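Local coordinates for protein beta-N-acetylglucosaminidase Nag2 (Vibrio harveyi, PDB 6EZT) that probably hydrolyses terminal non-reducing N-acetyl-D-hexosamine residues from N-acetyl-beta-D-hexosaminides, as a family 20 glycoside hydrolase, at residues 432-437 / 484-489; 479-484 / 491-496. The protein carries 1 engineered substitution. All blocks are in the same frame, centred on the assembly; numbering follows the deposited sequence.

Contact 1. Residues 432-437 / 484-489; sequences GAAEVP and WEEAQH. Engineered in segment 432-437: A434 (natural residue Asp).
The backbone bond between G432 and W484 ties the two segments together where their strands end: W484 N donates to G432 O at 2.9 Å, almost straight at 173°. G432 O also lies close to the indole, approaching it obliquely, 3.2 Å from W484 CD1. W484 NE1 hydrogen-bonds E364, and the rings of H430 and W502 meet the indole.

The E486 carboxylate carries the rest of the polar contact, meeting the backbone of E435. A bend at chi2 brings it up to E435 N, which gives OE1 of E486 a weak hydrogen bond at 3.3 Å. Its OE2 lies by E435 CB, and water 1 sits between the segments, within hydrogen-bonding distance of both E435 O (2.9 Å) and E486 OE2 (3.2 Å). The E435 chain crosses E486 at about a right angle, with the carboxylate planes 55° apart. CG of E435 stands anti to its backbone N (chi1 -169°), and the head is led off to K492, which makes a salt bridge with E435 OE1.

Apolar packing is slight: CB of A433 meets CB of A487 at 3.8 Å. Separately, the methyl of A434, an engineered residue where the natural sequence has Asp, lies beside a carboxylate oxygen, its CB 3.9 Å from E486 OE1.

These are loops at the C-terminal ends of neighbouring parallel strands in a TIM barrel, the usual place for its active site. Here they bear E435, the predicted proton donor, preceded in the natural protein by the Asp of the family 20 Asp-Glu pair.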
# COMPACT_ATOMS: atom_id res chain seq x y z
N GLY A 432 -5.96 -6.62 -10.82
CA GLY A 432 -4.55 -6.60 -11.12
C GLY A 432 -4.28 -6.29 -12.58
O GLY A 432 -4.09 -5.13 -12.93
N ALA A 433 -4.26 -7.34 -13.41
CA ALA A 433 -3.96 -7.22 -14.84
C ALA A 433 -2.56 -6.66 -15.14
O ALA A 433 -2.35 -6.04 -16.19
CB ALA A 433 -5.03 -6.40 -15.54
N ALA A 434 -1.62 -6.89 -14.24
CA ALA A 434 -0.22 -6.61 -14.52
C ALA A 434 0.23 -7.52 -15.67
O ALA A 434 -0.22 -8.66 -15.80
CB ALA A 434 0.63 -6.83 -13.28
N GLU A 435 1.11 -6.97 -16.51
CA GLU A 435 1.74 -7.71 -17.60
C GLU A 435 2.43 -8.96 -17.08
O GLU A 435 3.18 -8.91 -16.11
CB GLU A 435 2.77 -6.82 -18.30
CG GLU A 435 3.32 -7.36 -19.61
CD GLU A 435 2.29 -7.42 -20.72
OE1 GLU A 435 1.35 -6.59 -20.73
OE2 GLU A 435 2.44 -8.31 -21.59
N VAL A 436 2.19 -10.08 -17.75
CA VAL A 436 2.79 -11.35 -17.37
C VAL A 436 4.25 -11.37 -17.81
O VAL A 436 4.64 -10.57 -18.67
CB VAL A 436 2.02 -12.58 -17.95
CG1 VAL A 436 0.60 -12.59 -17.44
CG2 VAL A 436 2.05 -12.63 -19.48
N PRO A 437 5.06 -12.27 -17.24
CA PRO A 437 6.44 -12.41 -17.70
C PRO A 437 6.48 -12.84 -19.16
O PRO A 437 5.62 -13.61 -19.58
CB PRO A 437 7.00 -13.53 -16.81
CG PRO A 437 6.10 -13.58 -15.63
CD PRO A 437 4.75 -13.20 -16.13
N TRP A 484 -4.38 -2.31 -13.38
CA TRP A 484 -3.13 -1.55 -13.38
C TRP A 484 -2.72 -1.09 -14.78
O TRP A 484 -3.17 -1.65 -15.79
CB TRP A 484 -2.00 -2.39 -12.78
CG TRP A 484 -2.14 -2.65 -11.32
CD1 TRP A 484 -2.20 -3.87 -10.71
CD2 TRP A 484 -2.22 -1.68 -10.28
NE1 TRP A 484 -2.31 -3.71 -9.35
CE2 TRP A 484 -2.33 -2.37 -9.06
CE3 TRP A 484 -2.21 -0.27 -10.26
CZ2 TRP A 484 -2.43 -1.72 -7.83
CZ3 TRP A 484 -2.32 0.38 -9.03
CH2 TRP A 484 -2.43 -0.35 -7.83
N GLU A 485 -1.83 -0.10 -14.80
CA GLU A 485 -1.22 0.50 -15.99
C GLU A 485 -1.27 -0.34 -17.27
O GLU A 485 -1.81 0.09 -18.29
CB GLU A 485 0.25 0.86 -15.67
CG GLU A 485 1.10 1.45 -16.80
CD GLU A 485 0.76 2.89 -17.12
OE1 GLU A 485 0.42 3.65 -16.19
OE2 GLU A 485 0.87 3.27 -18.31
N GLU A 486 -0.69 -1.54 -17.20
CA GLU A 486 -0.45 -2.36 -18.38
C GLU A 486 -1.70 -2.97 -19.01
O GLU A 486 -1.64 -3.47 -20.14
CB GLU A 486 0.55 -3.47 -18.05
CG GLU A 486 1.94 -2.95 -17.71
CD GLU A 486 2.63 -3.76 -16.62
OE1 GLU A 486 2.03 -3.91 -15.52
OE2 GLU A 486 3.75 -4.25 -16.89
N ALA A 487 -2.83 -2.94 -18.29
CA ALA A 487 -4.10 -3.44 -18.83
C ALA A 487 -4.55 -2.73 -20.11
O ALA A 487 -5.18 -3.35 -20.96
CB ALA A 487 -5.20 -3.35 -17.79
N GLN A 488 -4.21 -1.45 -20.23
CA GLN A 488 -4.60 -0.64 -21.39
C GLN A 488 -4.02 -1.11 -22.72
O GLN A 488 -4.61 -0.82 -23.76
CB GLN A 488 -4.21 0.83 -21.17
CG GLN A 488 -2.71 1.10 -21.32
CD GLN A 488 -2.34 2.53 -21.05
OE1 GLN A 488 -1.83 2.86 -19.98
NE2 GLN A 488 -2.59 3.40 -22.03
N HIS A 489 -2.88 -1.80 -22.70
CA HIS A 489 -2.16 -2.16 -23.94
C HIS A 489 -2.59 -3.52 -24.42
O HIS A 489 -3.21 -4.27 -23.68
CB HIS A 489 -0.65 -2.12 -23.75
CG HIS A 489 -0.16 -0.83 -23.19
ND1 HIS A 489 -0.37 0.38 -23.82
CD2 HIS A 489 0.50 -0.55 -22.04
CE1 HIS A 489 0.16 1.35 -23.09
NE2 HIS A 489 0.69 0.81 -22.01
O HOH W 1 3.97 -6.52 -14.58

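Contact 2. Residues 479-484 / 491-496; sequences KRMLGW and NKVSKD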
# COMPACT_ATOMS: atom_id res chain seq x y z
N LYS A 479 -20.56 -5.08 -11.35
CA LYS A 479 -19.34 -4.35 -11.00
C LYS A 479 -18.58 -3.91 -12.25
O LYS A 479 -18.53 -4.64 -13.26
CB LYS A 479 -18.41 -5.23 -10.17
CG LYS A 479 -19.03 -5.91 -8.96
CD LYS A 479 -19.51 -4.92 -7.93
CE LYS A 479 -19.87 -5.65 -6.64
NZ LYS A 479 -20.43 -4.75 -5.60
N ARG A 480 -17.98 -2.73 -12.17
CA ARG A 480 -17.04 -2.23 -13.17
C ARG A 480 -15.63 -2.70 -12.79
O ARG A 480 -15.27 -2.71 -11.61
CB ARG A 480 -17.10 -0.71 -13.20
CG ARG A 480 -16.29 -0.06 -14.31
CD ARG A 480 -16.48 1.44 -14.28
NE ARG A 480 -15.67 2.08 -15.32
CZ ARG A 480 -15.61 3.39 -15.54
NH1 ARG A 480 -16.29 4.24 -14.79
NH2 ARG A 480 -14.84 3.84 -16.52
N MET A 481 -14.84 -3.09 -13.79
CA MET A 481 -13.51 -3.64 -13.53
C MET A 481 -12.44 -2.55 -13.47
O MET A 481 -12.51 -1.56 -14.20
CB MET A 481 -13.15 -4.67 -14.59
CG MET A 481 -11.90 -5.47 -14.26
SD MET A 481 -11.81 -7.03 -15.15
CE MET A 481 -10.91 -6.53 -16.61
N LEU A 482 -11.46 -2.74 -12.58
CA LEU A 482 -10.31 -1.84 -12.46
C LEU A 482 -9.03 -2.65 -12.70
O LEU A 482 -8.95 -3.84 -12.34
CB LEU A 482 -10.27 -1.17 -11.07
CG LEU A 482 -11.59 -0.76 -10.43
CD1 LEU A 482 -11.36 -0.29 -9.00
CD2 LEU A 482 -12.30 0.33 -11.20
N GLY A 483 -8.03 -2.02 -13.31
CA GLY A 483 -6.76 -2.67 -13.60
C GLY A 483 -5.57 -1.72 -13.50
O GLY A 483 -5.73 -0.50 -13.54
N TRP A 484 -4.38 -2.31 -13.38
CA TRP A 484 -3.13 -1.55 -13.38
C TRP A 484 -2.72 -1.09 -14.78
O TRP A 484 -3.17 -1.65 -15.79
CB TRP A 484 -2.00 -2.39 -12.78
CG TRP A 484 -2.14 -2.65 -11.32
CD1 TRP A 484 -2.20 -3.87 -10.71
CD2 TRP A 484 -2.22 -1.68 -10.28
NE1 TRP A 484 -2.31 -3.71 -9.35
CE2 TRP A 484 -2.33 -2.37 -9.06
CE3 TRP A 484 -2.21 -0.27 -10.26
CZ2 TRP A 484 -2.43 -1.72 -7.83
CZ3 TRP A 484 -2.32 0.38 -9.03
CH2 TRP A 484 -2.43 -0.35 -7.83
N ASN A 491 -5.22 -5.57 -26.89
CA ASN A 491 -6.63 -5.59 -26.58
C ASN A 491 -6.77 -6.62 -25.49
O ASN A 491 -6.61 -7.83 -25.72
CB ASN A 491 -7.51 -5.90 -27.79
CG ASN A 491 -8.16 -4.64 -28.36
OD1 ASN A 491 -9.33 -4.36 -28.08
ND2 ASN A 491 -7.40 -3.86 -29.13
N LYS A 492 -6.98 -6.11 -24.27
CA LYS A 492 -7.16 -6.94 -23.09
C LYS A 492 -8.45 -6.66 -22.35
O LYS A 492 -9.05 -7.58 -21.79
CB LYS A 492 -5.98 -6.74 -22.14
CG LYS A 492 -4.67 -7.23 -22.71
CD LYS A 492 -3.59 -7.43 -21.65
CE LYS A 492 -2.63 -6.26 -21.56
NZ LYS A 492 -1.58 -6.51 -20.55
N VAL A 493 -8.86 -5.39 -22.30
CA VAL A 493 -10.03 -4.98 -21.54
C VAL A 493 -10.81 -3.92 -22.31
O VAL A 493 -10.27 -3.25 -23.20
CB VAL A 493 -9.62 -4.46 -20.13
CG1 VAL A 493 -8.93 -5.56 -19.33
CG2 VAL A 493 -8.71 -3.24 -20.21
N SER A 494 -12.08 -3.77 -21.97
CA SER A 494 -12.91 -2.73 -22.57
C SER A 494 -12.47 -1.36 -22.09
O SER A 494 -11.69 -1.24 -21.14
CB SER A 494 -14.38 -2.94 -22.23
OG SER A 494 -14.65 -2.53 -20.91
N LYS A 495 -13.01 -0.34 -22.72
CA LYS A 495 -12.76 1.04 -22.33
C LYS A 495 -13.51 1.40 -21.04
O LYS A 495 -13.28 2.48 -20.48
CB LYS A 495 -13.15 2.00 -23.46
CG LYS A 495 -12.53 1.69 -24.82
CD LYS A 495 -11.04 1.98 -24.89
CE LYS A 495 -10.41 1.40 -26.14
NZ LYS A 495 -9.36 2.28 -26.72
N ASP A 496 -14.42 0.52 -20.59
CA ASP A 496 -15.05 0.63 -19.27
C ASP A 496 -14.10 0.34 -18.11
O ASP A 496 -14.37 0.78 -16.99
CB ASP A 496 -16.26 -0.31 -19.13
CG ASP A 496 -17.43 0.09 -20.02
OD1 ASP A 496 -17.58 1.29 -20.33
OD2 ASP A 496 -18.20 -0.82 -20.39
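R480 reaches out straight from its strand to meet the backbone of D496 with the edge of its guanidinium. CG sits anti to the backbone N (chi1 -173°), and the chain, extended as far as NE, brings the NE/NH2 edge to D496 O, which lies near the guanidinium plane. NE donates to that carbonyl with a nearly linear angle of 169°; the modelled 2.5 Å is too short to trust in detail. NH2 adds a weak, bent bond to the same oxygen at 3.1 Å. The carboxylate of D496 is not the acceptor: D496 OD1 stays 5.3 Å from R480 NH2, and OD2 pairs with R475, while R480 NH2 has its own salt bridge to D517.

The next residue of the strand meets the loop through carbon. M481 and V493 cross at about a right angle, CE of the methionine touching CG1 of the valine at 3.5 Å. The bend at chi3 (91°) is what turns the methyl toward the valine. Helix 461-476 packs against both residues, M481 on L474 and E471, V493 on E471. Further along the loop, S494 OG accepts a weak bond from D496 N at 3.1 Å.

Taken together, the chemistry joins a cationic edge gripping a main-chain carbonyl to one methyl contact. The charge of R480 is balanced by D517, which leaves D496 to offer its carbonyl here and its carboxylate to R475.

Contacts 1 and 2 sit about 10 Å apart, centre to centre, on the same side of the chain's centre and within the catalytic domain, and share W484, the last residue of strand 480-484. Along the chain their segments alternate: 432-437, 479-484, 484-489, 491-496. Strands 428-432, 480-484 and 498-501 are neighbours in the parallel barrel sheet, and 484-496 is nearly all the connection between the last two, made without a long helix. K492, from the loop of contact 2, connects the two directly: besides its pairing with E435, its NZ hydrogen-bonds E486 O. That loop thus supplies a second-shell partner for the predicted proton donor of contact 1.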